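Local coordinates for CNPV058 bcl-2 like protein (PDB 5WOS), which inhibits host cell apoptosis as a viral Bcl-2 homolog that binds BH3-containing proteins such as Bim and interacts with host BAK1 and BAX, at residues I55-R58 and D59-E63; Y17-L20 and N21-N25; D88-W92 and G93-S97. All coordinates share one frame; numbering follows the deposited sequence.

Contact 1 of 3, residues I55-R58 and D59-E63; sequences IILR and DNIVE
Residues Ile55 to Glu63 form one stretch of helix 43-69, regular where Asp59 N bonds to Ile55 O (3.1 Å) and distorted just beyond, where Asn60 takes a phi of -136° and the amides of Val62 and Glu63 make no bond to the preceding turn. Just before this kink the bonding is already irregular: Asn60 N bonds to Leu57 O at 3.1 Å and only weakly to Ile56 O, and Ile61 N only weakly to Leu57 O. The side chain of Asn60 adds a bond of its own. Its ND2 folds back to Ile56 O at 2.9 Å (151° at the hydrogen) and lies in the carbonyl plane on a lone pair, so one residue grips the same oxygen through backbone and amide. With the amide held there, ND2 passes the CG2 methyl of Ile56 at 4.0 Å. One residue further on, Leu57 CD2 meets Ile61 CD1 at 3.8 Å, an apolar contact in which the side chains cross at a slant. On the exposed side Arg58 and Asp59 point the same way, and the bent chain of Arg58 brings NH1 beside Asp59 OD1 in a salt bridge, with Asp59 OD2 over one face of the guanidinium. The modelled Arg58 NH1 to Asp59 OD1 distance, 2.3 Å, is doubtfully short; the guanidinium and carboxylate planes stand 82° apart. Asp59 OD2 lies 3.5 Å from Ile55 CG2. Inward, Ile56 packs on Ala100 of helix 92-112 and on an aromatic side chain of the bound peptide. Leu57 and Ile61 both lean on Tyr30 of helix 14-32, and Ile61 touches Tyr104 of helix 92-112.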
loop_
_atom_site.group_PDB
_atom_site.type_symbol
_atom_site.label_atom_id
_atom_site.label_comp_id
_atom_site.label_asym_id
_atom_site.label_seq_id
_atom_site.Cartn_x
_atom_site.Cartn_y
_atom_site.Cartn_z
ATOM N N ILE A 55 -7.367 -7.957 5.586
ATOM C CA ILE A 55 -8.257 -7.565 6.676
ATOM C C ILE A 55 -8.735 -6.133 6.474
ATOM O O ILE A 55 -9.929 -5.835 6.595
ATOM C CB ILE A 55 -7.555 -7.723 8.038
ATOM C CG1 ILE A 55 -7.044 -9.155 8.232
ATOM C CG2 ILE A 55 -8.514 -7.372 9.170
ATOM C CD1 ILE A 55 -5.983 -9.273 9.308
ATOM N N ILE A 56 -7.808 -5.223 6.171
ATOM C CA ILE A 56 -8.177 -3.826 5.952
ATOM C C ILE A 56 -9.171 -3.716 4.802
ATOM O O ILE A 56 -10.186 -3.017 4.899
ATOM C CB ILE A 56 -6.916 -2.979 5.700
ATOM C CG1 ILE A 56 -6.183 -2.745 7.021
ATOM C CG2 ILE A 56 -7.267 -1.646 5.041
ATOM C CD1 ILE A 56 -4.800 -2.175 6.853
ATOM N N LEU A 57 -8.891 -4.403 3.695
ATOM C CA LEU A 57 -9.799 -4.368 2.555
ATOM C C LEU A 57 -11.176 -4.891 2.940
ATOM O O LEU A 57 -12.197 -4.250 2.670
ATOM C CB LEU A 57 -9.214 -5.185 1.399
ATOM C CG LEU A 57 -8.040 -4.546 0.650
ATOM C CD1 LEU A 57 -7.398 -5.549 -0.293
ATOM C CD2 LEU A 57 -8.495 -3.319 -0.121
ATOM N N ARG A 58 -11.222 -6.055 3.588
ATOM C CA ARG A 58 -12.504 -6.654 3.939
ATOM C C ARG A 58 -13.343 -5.719 4.801
ATOM O O ARG A 58 -14.572 -5.692 4.667
ATOM C CB ARG A 58 -12.272 -7.986 4.653
ATOM C CG ARG A 58 -13.540 -8.674 5.130
ATOM C CD ARG A 58 -13.689 -8.545 6.632
ATOM N NE ARG A 58 -12.604 -9.214 7.350
ATOM C CZ ARG A 58 -12.326 -9.022 8.635
ATOM N NH1 ARG A 58 -13.047 -8.175 9.358
ATOM N NH2 ARG A 58 -11.322 -9.675 9.200
ATOM N N ASP A 59 -12.707 -4.939 5.672
ATOM C CA ASP A 59 -13.415 -4.050 6.584
ATOM C C ASP A 59 -13.635 -2.647 6.029
ATOM O O ASP A 59 -14.451 -1.905 6.586
ATOM C CB ASP A 59 -12.646 -3.941 7.906
ATOM C CG ASP A 59 -12.564 -5.261 8.644
ATOM O OD1 ASP A 59 -13.533 -6.043 8.568
ATOM O OD2 ASP A 59 -11.532 -5.517 9.301
ATOM N N ASN A 60 -12.935 -2.261 4.955
ATOM C CA ASN A 60 -12.980 -0.878 4.494
ATOM C C ASN A 60 -13.116 -0.767 2.979
ATOM O O ASN A 60 -12.878 0.315 2.424
ATOM C CB ASN A 60 -11.727 -0.117 4.944
ATOM C CG ASN A 60 -11.558 -0.110 6.449
ATOM O OD1 ASN A 60 -12.191 0.680 7.148
ATOM N ND2 ASN A 60 -10.699 -0.989 6.957
ATOM N N ILE A 61 -13.494 -1.845 2.292
ATOM C CA ILE A 61 -13.645 -1.765 0.844
ATOM C C ILE A 61 -14.778 -0.815 0.474
ATOM O O ILE A 61 -14.724 -0.151 -0.568
ATOM C CB ILE A 61 -13.863 -3.174 0.256
ATOM C CG1 ILE A 61 -13.492 -3.195 -1.224
ATOM C CG2 ILE A 61 -15.293 -3.654 0.465
ATOM C CD1 ILE A 61 -12.013 -3.304 -1.455
ATOM N N VAL A 62 -15.811 -0.724 1.314
ATOM C CA VAL A 62 -16.943 0.152 1.021
ATOM C C VAL A 62 -16.517 1.613 1.085
ATOM O O VAL A 62 -16.829 2.408 0.190
ATOM C CB VAL A 62 -18.103 -0.141 1.988
ATOM C CG1 VAL A 62 -19.263 0.823 1.752
ATOM C CG2 VAL A 62 -18.562 -1.582 1.837
ATOM N N GLU A 63 -15.819 1.998 2.155
ATOM C CA GLU A 63 -15.310 3.362 2.242
ATOM C C GLU A 63 -14.385 3.678 1.076
ATOM O O GLU A 63 -14.478 4.754 0.472
ATOM C CB GLU A 63 -14.591 3.573 3.575
ATOM C CG GLU A 63 -15.522 3.886 4.735
ATOM C CD GLU A 63 -16.307 5.172 4.525
ATOM O OE1 GLU A 63 -15.681 6.209 4.217
ATOM O OE2 GLU A 63 -17.550 5.143 4.653
#

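Contact 2 of 3, residues Y17-L20 and N21-N25; sequences YTIL and NIIQN
Two turns of the N-terminal helix of this Bcl-2 fold, helix 14-32, are joined here by regular alpha-helical i to i+4 contacts, of which Ile19 with Ile23 and Leu20 with Gln24 carry the side-chain packing. The backbone is well formed: Asn21 N bonds to Tyr17 O at 2.9 Å, Ile23 N to Ile19 O at 3.1 Å and Gln24 N to Leu20 O at 2.7 Å, and Ile19 O receives a further, weak bond from Ile22 N. On the buried face Ile19 and Ile23 lie alongside one another and point the same way. The CG2 branch of Ile19 is set against the CD1 end of Ile23 at 3.3 Å, a tight fit for two methyl groups. CD1 gets there because CG1 of Ile23 sits beside the backbone N (chi1 -60°) and the chain then runs on extended. Ile19 and Ile23 both continue onto Thr126 of helix 121-138, and Ile22 packs on Trp143, so this part of the helix is pressed against the C-terminal part of the chain. A quarter turn round, the Gln24 amide comes across the branch point of Leu20: its oxygen OE1 stands 3.8 Å from Leu20 CG, a contact of van der Waals kind. The asparagines tie the other flank to the segment leading into helix 43-69, for Asn21 OD1 accepts from Glu41 N and Asn25 OD1 from Arg36 NE. These two are also linked to each other. Asn25 ND2 points back along the helix to Asn21 O at 2.9 Å, almost straight at 174°, with that oxygen in the plane of the amide, while the backbone N of Asn25 reaches the same oxygen weakly.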
loop_
_atom_site.group_PDB
_atom_site.type_symbol
_atom_site.label_atom_id
_atom_site.label_comp_id
_atom_site.label_asym_id
_atom_site.label_seq_id
_atom_site.Cartn_x
_atom_site.Cartn_y
_atom_site.Cartn_z
ATOM N N TYR A 17 13.803 -2.227 -3.637
ATOM C CA TYR A 17 13.332 -3.469 -4.236
ATOM C C TYR A 17 12.884 -4.472 -3.180
ATOM O O TYR A 17 12.033 -5.320 -3.461
ATOM C CB TYR A 17 14.428 -4.045 -5.139
ATOM C CG TYR A 17 14.553 -3.266 -6.439
ATOM C CD1 TYR A 17 13.538 -3.301 -7.379
ATOM C CD2 TYR A 17 15.667 -2.478 -6.709
ATOM C CE1 TYR A 17 13.620 -2.589 -8.559
ATOM C CE2 TYR A 17 15.764 -1.756 -7.895
ATOM C CZ TYR A 17 14.735 -1.816 -8.815
ATOM O OH TYR A 17 14.815 -1.108 -9.997
ATOM N N THR A 18 13.417 -4.378 -1.960
ATOM C CA THR A 18 12.902 -5.202 -0.869
ATOM C C THR A 18 11.419 -4.927 -0.641
ATOM O O THR A 18 10.629 -5.854 -0.436
ATOM C CB THR A 18 13.700 -4.952 0.417
ATOM O OG1 THR A 18 15.088 -5.246 0.194
ATOM C CG2 THR A 18 13.195 -5.845 1.552
ATOM N N ILE A 19 11.020 -3.655 -0.675
ATOM C CA ILE A 19 9.612 -3.310 -0.512
ATOM C C ILE A 19 8.833 -3.611 -1.787
ATOM O O ILE A 19 7.743 -4.189 -1.743
ATOM C CB ILE A 19 9.475 -1.832 -0.095
ATOM C CG1 ILE A 19 9.825 -1.673 1.388
ATOM C CG2 ILE A 19 8.068 -1.292 -0.381
ATOM C CD1 ILE A 19 11.062 -0.878 1.620
ATOM N N LEU A 20 9.383 -3.231 -2.943
ATOM C CA LEU A 20 8.662 -3.389 -4.203
ATOM C C LEU A 20 8.301 -4.846 -4.464
ATOM O O LEU A 20 7.200 -5.141 -4.938
ATOM C CB LEU A 20 9.501 -2.826 -5.351
ATOM C CG LEU A 20 8.943 -2.982 -6.770
ATOM C CD1 LEU A 20 7.737 -2.081 -7.002
ATOM C CD2 LEU A 20 10.030 -2.688 -7.781
ATOM N N ASN A 21 9.217 -5.773 -4.174
ATOM C CA ASN A 21 8.944 -7.184 -4.440
ATOM C C ASN A 21 7.647 -7.636 -3.778
ATOM O O ASN A 21 6.866 -8.388 -4.374
ATOM C CB ASN A 21 10.111 -8.049 -3.964
ATOM C CG ASN A 21 9.854 -9.528 -4.162
ATOM O OD1 ASN A 21 9.577 -10.259 -3.209
ATOM N ND2 ASN A 21 9.932 -9.976 -5.409
ATOM N N ILE A 22 7.396 -7.187 -2.549
ATOM C CA ILE A 22 6.196 -7.606 -1.831
ATOM C C ILE A 22 4.964 -6.879 -2.354
ATOM O O ILE A 22 3.911 -7.493 -2.567
ATOM C CB ILE A 22 6.398 -7.383 -0.322
ATOM C CG1 ILE A 22 7.188 -8.553 0.263
ATOM C CG2 ILE A 22 5.066 -7.224 0.407
ATOM C CD1 ILE A 22 7.902 -8.202 1.521
ATOM N N ILE A 23 5.064 -5.565 -2.560
ATOM C CA ILE A 23 3.927 -4.810 -3.074
ATOM C C ILE A 23 3.562 -5.291 -4.472
ATOM O O ILE A 23 2.381 -5.469 -4.796
ATOM C CB ILE A 23 4.240 -3.303 -3.063
ATOM C CG1 ILE A 23 4.547 -2.830 -1.639
ATOM C CG2 ILE A 23 3.070 -2.518 -3.650
ATOM C CD1 ILE A 23 4.975 -1.387 -1.553
ATOM N N GLN A 24 4.563 -5.487 -5.330
ATOM C CA GLN A 24 4.288 -5.922 -6.693
ATOM C C GLN A 24 3.523 -7.241 -6.707
ATOM O O GLN A 24 2.559 -7.402 -7.462
ATOM C CB GLN A 24 5.598 -6.043 -7.468
ATOM C CG GLN A 24 5.450 -5.899 -8.968
ATOM C CD GLN A 24 6.728 -5.425 -9.625
ATOM O OE1 GLN A 24 7.828 -5.695 -9.140
ATOM N NE2 GLN A 24 6.590 -4.703 -10.732
ATOM N N ASN A 25 3.921 -8.187 -5.861
ATOM C CA ASN A 25 3.273 -9.491 -5.872
ATOM C C ASN A 25 1.906 -9.466 -5.198
ATOM O O ASN A 25 1.010 -10.209 -5.611
ATOM C CB ASN A 25 4.181 -10.531 -5.211
ATOM C CG ASN A 25 5.201 -11.107 -6.179
ATOM O OD1 ASN A 25 4.894 -12.014 -6.949
ATOM N ND2 ASN A 25 6.420 -10.581 -6.143
#

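Contact 3 of 3, residues D88-W92 and G93-S97; sequences DKITW and GRVIS
The guanidinium of Arg94 has the Asp88 carboxylate at its edge, the two planes nearly coplanar at 17°, while Thr91 OG1 and Lys89 O approach it obliquely. NH1 makes the polar contacts of this group across the segments: a salt bridge with Asp88 OD1 at 2.6 Å, on the lone pair lying on the side of the other oxygen, and a weak bond to Lys89 O at 3.1 Å. The chain of Arg94, extended from CG to NE, reaches back along the loop that precedes helix 92-112, and its CG passes Thr91 OG1 at 3.4 Å. Thr91 is the N-cap of that helix. Its OG1, placed between the backbone N and the carbonyl carbon (chi1 64°), accepts a weak capping bond from Arg94 N at 3.4 Å, and its carbonyl oxygen receives Val95 N at 3.0 Å. The side chains of Trp92 and Val95 run side by side, with Trp92 CZ3 4.0 Å from Val95 CG1; the other branch of Val95, CG2, meets Ile90 CG2 at 4.1 Å. Trp92 NE1 bonds to Gln140 OE1. In the first turns of the helix Gly93 O takes two bonds from Ser97, from opposite faces of its plane, through N and through OG at 2.7 Å. The Trp-Gly-Arg sequence matches the BH1 signature of Bcl-2 proteins, whose arginine pairs with the BH3 acid; here Arg94 NE bridges to an acidic side chain of the bound peptide, and Asp88 OD1 to a basic one. Asp88 thus probably helps to aim and steady the arginine.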
loop_
_atom_site.group_PDB
_atom_site.type_symbol
_atom_site.label_atom_id
_atom_site.label_comp_id
_atom_site.label_asym_id
_atom_site.label_seq_id
_atom_site.Cartn_x
_atom_site.Cartn_y
_atom_site.Cartn_z
ATOM N N ASP A 88 3.108 13.475 9.420
ATOM C CA ASP A 88 3.263 13.783 10.838
ATOM C C ASP A 88 3.898 12.629 11.608
ATOM O O ASP A 88 4.624 12.865 12.580
ATOM C CB ASP A 88 1.910 14.137 11.461
ATOM C CG ASP A 88 1.024 12.922 11.673
ATOM O OD1 ASP A 88 1.016 12.032 10.796
ATOM O OD2 ASP A 88 0.338 12.852 12.716
ATOM N N LYS A 89 3.643 11.388 11.198
ATOM C CA LYS A 89 4.225 10.226 11.854
ATOM C C LYS A 89 4.118 9.025 10.926
ATOM O O LYS A 89 3.160 8.901 10.159
ATOM C CB LYS A 89 3.534 9.926 13.189
ATOM C CG LYS A 89 4.134 8.751 13.929
ATOM C CD LYS A 89 3.612 8.643 15.350
ATOM C CE LYS A 89 4.433 7.640 16.157
ATOM N NZ LYS A 89 4.009 7.559 17.581
ATOM N N ILE A 90 5.111 8.142 11.008
ATOM C CA ILE A 90 5.138 6.904 10.237
ATOM C C ILE A 90 4.878 5.743 11.185
ATOM O O ILE A 90 5.569 5.593 12.200
ATOM C CB ILE A 90 6.482 6.714 9.513
ATOM C CG1 ILE A 90 6.789 7.923 8.630
ATOM C CG2 ILE A 90 6.452 5.447 8.673
ATOM C CD1 ILE A 90 8.223 7.956 8.114
ATOM N N THR A 91 3.884 4.921 10.854
ATOM C CA THR A 91 3.630 3.687 11.583
ATOM C C THR A 91 3.317 2.585 10.583
ATOM O O THR A 91 2.889 2.844 9.456
ATOM C CB THR A 91 2.469 3.822 12.580
ATOM O OG1 THR A 91 1.255 4.084 11.866
ATOM C CG2 THR A 91 2.737 4.946 13.574
ATOM N N TRP A 92 3.543 1.341 11.009
ATOM C CA TRP A 92 3.261 0.212 10.133
ATOM C C TRP A 92 1.782 0.132 9.795
ATOM O O TRP A 92 1.422 -0.280 8.686
ATOM C CB TRP A 92 3.742 -1.088 10.777
ATOM C CG TRP A 92 5.209 -1.343 10.562
ATOM C CD1 TRP A 92 6.193 -1.373 11.514
ATOM C CD2 TRP A 92 5.857 -1.588 9.309
ATOM N NE1 TRP A 92 7.410 -1.630 10.927
ATOM C CE2 TRP A 92 7.231 -1.766 9.575
ATOM C CE3 TRP A 92 5.408 -1.680 7.988
ATOM C CZ2 TRP A 92 8.156 -2.026 8.571
ATOM C CZ3 TRP A 92 6.333 -1.941 6.988
ATOM C CH2 TRP A 92 7.689 -2.110 7.286
ATOM N N GLY A 93 0.913 0.537 10.721
ATOM C CA GLY A 93 -0.510 0.550 10.423
ATOM C C GLY A 93 -0.841 1.451 9.250
ATOM O O GLY A 93 -1.611 1.076 8.361
ATOM N N ARG A 94 -0.253 2.646 9.221
ATOM C CA ARG A 94 -0.478 3.550 8.099
ATOM C C ARG A 94 0.167 3.021 6.825
ATOM O O ARG A 94 -0.429 3.098 5.743
ATOM C CB ARG A 94 0.048 4.944 8.446
ATOM C CG ARG A 94 -0.758 5.620 9.539
ATOM C CD ARG A 94 -0.139 6.923 10.006
ATOM N NE ARG A 94 -0.948 7.549 11.048
ATOM C CZ ARG A 94 -0.767 8.784 11.504
ATOM N NH1 ARG A 94 0.199 9.546 11.011
ATOM N NH2 ARG A 94 -1.563 9.259 12.450
ATOM N N VAL A 95 1.381 2.475 6.930
ATOM C CA VAL A 95 2.062 1.930 5.757
ATOM C C VAL A 95 1.240 0.807 5.136
ATOM O O VAL A 95 1.123 0.712 3.907
ATOM C CB VAL A 95 3.478 1.453 6.136
ATOM C CG1 VAL A 95 4.125 0.702 4.987
ATOM C CG2 VAL A 95 4.345 2.640 6.535
ATOM N N ILE A 96 0.662 -0.062 5.968
ATOM C CA ILE A 96 -0.134 -1.169 5.445
ATOM C C ILE A 96 -1.421 -0.651 4.815
ATOM O O ILE A 96 -1.837 -1.119 3.746
ATOM C CB ILE A 96 -0.417 -2.192 6.560
ATOM C CG1 ILE A 96 0.884 -2.862 7.024
ATOM C CG2 ILE A 96 -1.429 -3.231 6.098
ATOM C CD1 ILE A 96 1.534 -3.761 5.992
ATOM N N SER A 97 -2.078 0.312 5.468
ATOM C CA SER A 97 -3.298 0.893 4.917
ATOM C C SER A 97 -3.054 1.487 3.535
ATOM O O SER A 97 -3.910 1.388 2.649
ATOM C CB SER A 97 -3.837 1.959 5.869
ATOM O OG SER A 97 -3.988 1.426 7.169
#

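In the fold
The contacts come in the order 2, 1, 3 along the chain, on helix 14-32, helix 43-69 and the start of helix 92-112 with its preceding loop. Contacts 1 and 3 touch, with Ile56 CD1 packing on Ile96 CG2 at 3.6 Å, although their centres are about 16 Å apart; both reach the bound peptide and so line the groove that takes up BH3 ligands. Contact 2 lies on the opposite side of the chain's centre from contact 1, about 22 Å between centres, and about 17 Å from contact 3. It belongs to the packing of the helical bundle; the other two pack in the bundle and also meet the ligand.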